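PDB 4ETM: Low molecular weight protein-tyrosine-phosphatase YfkJ from Bacillus subtilis, which hydrolyses phosphotyrosine in proteins, releasing phosphate, and is involved in resistance to ethanol stress. Local coordinates for residues A[35-40]-A[79-84]; A[50-55]-A[162-167]. All coordinates share one frame; numbering follows the deposited sequence.

Interaction 1: residues A[35-40]-A[79-84]; sequences AEAIFR and EGISFD
I81 reaches A37 and I38 with both of its branches: chi1 of -68° sets CG2 opposite the backbone N, and an extended chi2 of 172° carries CD1 forward along the other arm. I81 CG2 settles 3.7 Å from A37 CB and equally close to A37 O. At the neighbouring position on helix 31-45, I81 CD1 lies 4.0 Å from I38 CG1. The I38 and I81 side chains cross at about a right angle, so the touch is local rather than lengthwise. A37 CB also faces the backbone of the loop, 3.8 Å from S82 O.

G80 leaves helix 70-78 with positive phi in a Schellman motif, and the chain then runs on so that the CB of I81 points toward helix 31-45. Further on, S82 OG accepts from D84 N at 3.2 Å in an ST turn. L76 of helix 70-78 touches A37, I38 and F83, extending the apolar layer.

One turn after E36, R40 gives NH2 to E36 OE1 at 2.9 Å; the oxygen lies in the guanidinium plane but is approached 46° out of its own carboxylate plane. E36 OE2 is held by S56 OG. R40 NE donates to a water at 2.6 Å, which in turn donates to S82 O.

Helix 31-45 begins at the catalytic R31, whose side chain is about 10 Å from that of I38. No direct hydrogen bond joins residues 35-40 and 79-84: methyl and methylene packing holds them together beside the active site, with a water-mediated link from an arginine whose orientation its salt bridge probably restrains.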
loop_
_atom_site.group_PDB
_atom_site.type_symbol
_atom_site.label_atom_id
_atom_site.label_comp_id
_atom_site.label_asym_id
_atom_site.label_seq_id
_atom_site.Cartn_x
_atom_site.Cartn_y
_atom_site.Cartn_z
ATOM N N ALA A 35 1.679 -18.918 -1.601
ATOM C CA ALA A 35 2.884 -18.649 -0.830
ATOM C C ALA A 35 2.912 -19.502 0.430
ATOM O O ALA A 35 3.932 -20.115 0.745
ATOM C CB ALA A 35 2.992 -17.187 -0.484
ATOM N N GLU A 36 1.790 -19.537 1.141
ATOM C CA GLU A 36 1.659 -20.395 2.315
ATOM C C GLU A 36 2.094 -21.846 2.032
ATOM O O GLU A 36 2.960 -22.398 2.727
ATOM C CB GLU A 36 0.216 -20.345 2.847
ATOM C CG GLU A 36 0.054 -21.089 4.175
ATOM C CD GLU A 36 -1.375 -21.443 4.501
ATOM O OE1 GLU A 36 -1.566 -22.428 5.256
ATOM O OE2 GLU A 36 -2.299 -20.746 4.030
ATOM N N ALA A 37 1.511 -22.451 1.007
ATOM C CA ALA A 37 1.789 -23.840 0.661
ATOM C C ALA A 37 3.234 -24.030 0.233
ATOM O O ALA A 37 3.893 -24.980 0.652
ATOM C CB ALA A 37 0.853 -24.296 -0.439
ATOM N N ILE A 38 3.729 -23.133 -0.616
ATOM C CA ILE A 38 5.097 -23.249 -1.112
ATOM C C ILE A 38 6.104 -23.063 0.012
ATOM O O ILE A 38 7.043 -23.841 0.152
ATOM C CB ILE A 38 5.370 -22.226 -2.238
ATOM C CG1 ILE A 38 4.667 -22.671 -3.518
ATOM C CG2 ILE A 38 6.864 -22.071 -2.485
ATOM C CD1 ILE A 38 4.861 -21.705 -4.676
ATOM N N PHE A 39 5.896 -22.033 0.823
ATOM C CA PHE A 39 6.799 -21.752 1.929
ATOM C C PHE A 39 6.828 -22.905 2.919
ATOM O O PHE A 39 7.891 -23.267 3.438
ATOM C CB PHE A 39 6.382 -20.464 2.632
ATOM C CG PHE A 39 7.200 -20.148 3.827
ATOM C CD1 PHE A 39 8.373 -19.423 3.710
ATOM C CD2 PHE A 39 6.800 -20.573 5.081
ATOM C CE1 PHE A 39 9.123 -19.126 4.824
ATOM C CE2 PHE A 39 7.551 -20.285 6.196
ATOM C CZ PHE A 39 8.705 -19.553 6.068
ATOM N N ARG A 40 5.658 -23.479 3.191
ATOM C CA ARG A 40 5.570 -24.622 4.100
ATOM C C ARG A 40 6.399 -25.779 3.562
ATOM O O ARG A 40 7.120 -26.435 4.321
ATOM C CB ARG A 40 4.113 -25.045 4.297
ATOM C CG ARG A 40 3.945 -26.450 4.850
ATOM C CD ARG A 40 2.673 -26.594 5.674
ATOM N NE ARG A 40 1.478 -26.240 4.927
ATOM C CZ ARG A 40 0.679 -25.215 5.212
ATOM N NH1 ARG A 40 0.913 -24.426 6.252
ATOM N NH2 ARG A 40 -0.376 -24.993 4.456
ATOM N N GLU A 79 3.417 -28.638 -8.820
ATOM C CA GLU A 79 4.571 -28.661 -7.938
ATOM C C GLU A 79 4.499 -29.823 -6.955
ATOM O O GLU A 79 5.403 -30.010 -6.143
ATOM C CB GLU A 79 4.685 -27.343 -7.176
ATOM C CG GLU A 79 4.702 -26.110 -8.076
ATOM C CD GLU A 79 6.025 -25.930 -8.786
ATOM O OE1 GLU A 79 7.075 -26.234 -8.172
ATOM O OE2 GLU A 79 6.019 -25.490 -9.958
ATOM N N GLY A 80 3.415 -30.590 -7.017
ATOM C CA GLY A 80 3.213 -31.689 -6.088
ATOM C C GLY A 80 3.150 -31.225 -4.641
ATOM O O GLY A 80 3.636 -31.908 -3.728
ATOM N N ILE A 81 2.562 -30.049 -4.435
ATOM C CA ILE A 81 2.417 -29.481 -3.110
ATOM C C ILE A 81 0.955 -29.518 -2.665
ATOM O O ILE A 81 0.059 -29.139 -3.415
ATOM C CB ILE A 81 2.927 -28.032 -3.088
ATOM C CG1 ILE A 81 4.443 -28.012 -3.283
ATOM C CG2 ILE A 81 2.519 -27.328 -1.797
ATOM C CD1 ILE A 81 5.022 -26.627 -3.470
ATOM N N SER A 82 0.724 -29.977 -1.442
ATOM C CA SER A 82 -0.627 -30.098 -0.907
ATOM C C SER A 82 -1.206 -28.755 -0.460
ATOM O O SER A 82 -0.467 -27.821 -0.151
ATOM C CB SER A 82 -0.640 -31.081 0.266
ATOM O OG SER A 82 -1.859 -30.994 0.982
ATOM N N PHE A 83 -2.532 -28.673 -0.430
ATOM C CA PHE A 83 -3.232 -27.508 0.117
ATOM C C PHE A 83 -4.495 -27.924 0.852
ATOM O O PHE A 83 -5.432 -27.136 0.980
ATOM C CB PHE A 83 -3.565 -26.472 -0.961
ATOM C CG PHE A 83 -4.189 -27.054 -2.203
ATOM C CD1 PHE A 83 -3.393 -27.583 -3.210
ATOM C CD2 PHE A 83 -5.565 -27.060 -2.374
ATOM C CE1 PHE A 83 -3.966 -28.118 -4.354
ATOM C CE2 PHE A 83 -6.135 -27.599 -3.514
ATOM C CZ PHE A 83 -5.334 -28.116 -4.502
ATOM N N ASP A 84 -4.499 -29.164 1.339
ATOM C CA ASP A 84 -5.610 -29.717 2.108
ATOM C C ASP A 84 -5.996 -28.827 3.290
ATOM O O ASP A 84 -5.155 -28.469 4.113
ATOM C CB ASP A 84 -5.248 -31.125 2.601
ATOM C CG ASP A 84 -6.336 -31.754 3.457
ATOM O OD1 ASP A 84 -7.265 -32.366 2.887
ATOM O OD2 ASP A 84 -6.255 -31.651 4.701
HETATM O O HOH W 1 0.073 -27.165 2.978
#

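Interaction 2: residues A[50-55]-A[162-167]; sequences GKIKAD and QLLASI
Within 50-55, I52 CD1 meets both partners on the helix segment: it lies 3.7 Å from L164 CD1 and 4.2 Å from I167 CG2. These two methyl contacts make up the first shell, and all three residues are buried. The I52 and L164 side chains meet at a slant, end methyl to end methyl. I52 gets there through an extended chain, chi2 179°, which projects CD1 from the sheet toward the helix. L164 starts with CG anti to its backbone N (chi1 179°), beside the carbonyl carbon, and chi2 (52°) then turns CD1 to the strand although its CB does not set out in that direction. L164 and I167 stand three positions apart, so they present neighbouring methyls from one side of the helix.

In the next shell, the backbone bond from I167 N to L163 O, at 2.9 Å, belongs to the helical turn that sets this spacing. F39 of helix 31-45 packs against I52, A54 and L163, while L42 of that helix touches L164; I167 continues across the sheet to Y101. On the strand side, hydrogen bonds of K51 and K53 with I19, and of K53 with V21, hold the backbone around I52 beside the parallel strand 19-25.

The CA atoms of I52 and I167 remain 9.3 Å apart, a separation bridged by side chains without any hydrogen bond between the segments. This is helix-on-sheet packing in the alpha/beta fold of the low molecular weight phosphatases; the contacts between 50-55 and 162-167 are apolar, consistent with dispersion and the hydrophobic effect holding the two together.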
loop_
_atom_site.group_PDB
_atom_site.type_symbol
_atom_site.label_atom_id
_atom_site.label_comp_id
_atom_site.label_asym_id
_atom_site.label_seq_id
_atom_site.Cartn_x
_atom_site.Cartn_y
_atom_site.Cartn_z
ATOM N N GLY A 50 9.127 -28.219 12.752
ATOM C CA GLY A 50 8.929 -28.091 14.183
ATOM C C GLY A 50 9.284 -26.720 14.731
ATOM O O GLY A 50 9.175 -26.484 15.939
ATOM N N LYS A 51 9.710 -25.817 13.852
ATOM C CA LYS A 51 10.156 -24.491 14.279
ATOM C C LYS A 51 9.415 -23.347 13.598
ATOM O O LYS A 51 9.241 -22.278 14.183
ATOM C CB LYS A 51 11.658 -24.326 14.042
ATOM C CG LYS A 51 12.223 -23.016 14.575
ATOM C CD LYS A 51 12.002 -22.895 16.073
ATOM C CE LYS A 51 12.425 -21.541 16.606
ATOM N NZ LYS A 51 12.661 -21.535 18.078
ATOM N N ILE A 52 8.990 -23.560 12.355
ATOM C CA ILE A 52 8.292 -22.518 11.603
ATOM C C ILE A 52 6.877 -22.940 11.197
ATOM O O ILE A 52 6.676 -24.033 10.672
ATOM C CB ILE A 52 9.086 -22.107 10.339
ATOM C CG1 ILE A 52 10.491 -21.645 10.717
ATOM C CG2 ILE A 52 8.360 -21.008 9.584
ATOM C CD1 ILE A 52 11.337 -21.253 9.518
ATOM N N LYS A 53 5.901 -22.064 11.438
ATOM C CA LYS A 53 4.524 -22.314 11.043
ATOM C C LYS A 53 4.037 -21.185 10.136
ATOM O O LYS A 53 4.304 -20.015 10.406
ATOM C CB LYS A 53 3.627 -22.408 12.276
ATOM C CG LYS A 53 2.250 -22.960 11.964
ATOM C CD LYS A 53 1.388 -23.090 13.209
ATOM C CE LYS A 53 0.009 -23.637 12.861
ATOM N NZ LYS A 53 -0.816 -23.876 14.081
ATOM N N ALA A 54 3.319 -21.528 9.069
ATOM C CA ALA A 54 2.798 -20.503 8.162
ATOM C C ALA A 54 1.273 -20.552 8.037
ATOM O O ALA A 54 0.659 -21.602 8.242
ATOM C CB ALA A 54 3.458 -20.618 6.785
ATOM N N ASP A 55 0.678 -19.400 7.716
ATOM C CA ASP A 55 -0.759 -19.273 7.493
ATOM C C ASP A 55 -0.919 -18.186 6.440
ATOM O O ASP A 55 0.067 -17.566 6.039
ATOM C CB ASP A 55 -1.496 -18.871 8.777
ATOM C CG ASP A 55 -3.018 -18.943 8.645
ATOM O OD1 ASP A 55 -3.523 -19.644 7.735
ATOM O OD2 ASP A 55 -3.722 -18.305 9.472
ATOM N N GLN A 162 14.075 -16.894 -0.567
ATOM C CA GLN A 162 14.857 -15.838 0.068
ATOM C C GLN A 162 14.321 -15.529 1.457
ATOM O O GLN A 162 15.092 -15.320 2.391
ATOM C CB GLN A 162 14.828 -14.565 -0.779
ATOM C CG GLN A 162 15.475 -14.735 -2.128
ATOM C CD GLN A 162 16.903 -15.172 -1.997
ATOM O OE1 GLN A 162 17.584 -14.804 -1.041
ATOM N NE2 GLN A 162 17.370 -15.975 -2.946
ATOM N N LEU A 163 12.996 -15.482 1.579
ATOM C CA LEU A 163 12.358 -15.236 2.870
ATOM C C LEU A 163 12.796 -16.269 3.896
ATOM O O LEU A 163 13.250 -15.912 4.981
ATOM C CB LEU A 163 10.829 -15.270 2.746
ATOM C CG LEU A 163 10.097 -15.207 4.100
ATOM C CD1 LEU A 163 10.407 -13.927 4.870
ATOM C CD2 LEU A 163 8.593 -15.356 3.888
ATOM N N LEU A 164 12.673 -17.548 3.545
ATOM C CA LEU A 164 13.106 -18.626 4.439
ATOM C C LEU A 164 14.581 -18.495 4.844
ATOM O O LEU A 164 14.924 -18.710 6.007
ATOM C CB LEU A 164 12.820 -20.002 3.828
ATOM C CG LEU A 164 13.251 -21.232 4.639
ATOM C CD1 LEU A 164 12.713 -21.186 6.069
ATOM C CD2 LEU A 164 12.789 -22.508 3.939
ATOM N N ALA A 165 15.443 -18.123 3.900
ATOM C CA ALA A 165 16.868 -17.945 4.196
ATOM C C ALA A 165 17.107 -16.793 5.173
ATOM O O ALA A 165 17.963 -16.883 6.058
ATOM C CB ALA A 165 17.665 -17.729 2.907
ATOM N N SER A 166 16.339 -15.719 5.001
ATOM C CA SER A 166 16.419 -14.532 5.848
ATOM C C SER A 166 15.983 -14.888 7.268
ATOM O O SER A 166 16.608 -14.476 8.246
ATOM C CB SER A 166 15.536 -13.415 5.274
ATOM O OG SER A 166 15.459 -12.310 6.156
ATOM N N ILE A 167 14.915 -15.668 7.376
ATOM C CA ILE A 167 14.447 -16.126 8.678
ATOM C C ILE A 167 15.465 -17.066 9.331
ATOM O O ILE A 167 15.720 -16.972 10.535
ATOM C CB ILE A 167 13.072 -16.812 8.577
ATOM C CG1 ILE A 167 12.045 -15.851 7.971
ATOM C CG2 ILE A 167 12.605 -17.269 9.936
ATOM C CD1 ILE A 167 10.679 -16.456 7.725
#

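How the interactions relate
From the N terminus, the chain passes through 35-40 on helix 31-45, then 50-55, which covers the start of strand 52-58, then 79-84, and finally 162-167 on helix 149-170. Interaction 1 closes a loop of 38 intervening residues that contains the strand of interaction 2; interaction 2 opens inside that loop and closes 106 residues on, so the two cross rather than nest. Their centres are 13 Å apart, yet they touch directly: R40 NH1 packs 3.5 Å from A54 O, and E36 CD lies 3.7 Å from D55 CA. Helix 31-45 lies against the loop after helix 70-78, strand 52-58 and, through A35, I38 and F39, helix 149-170.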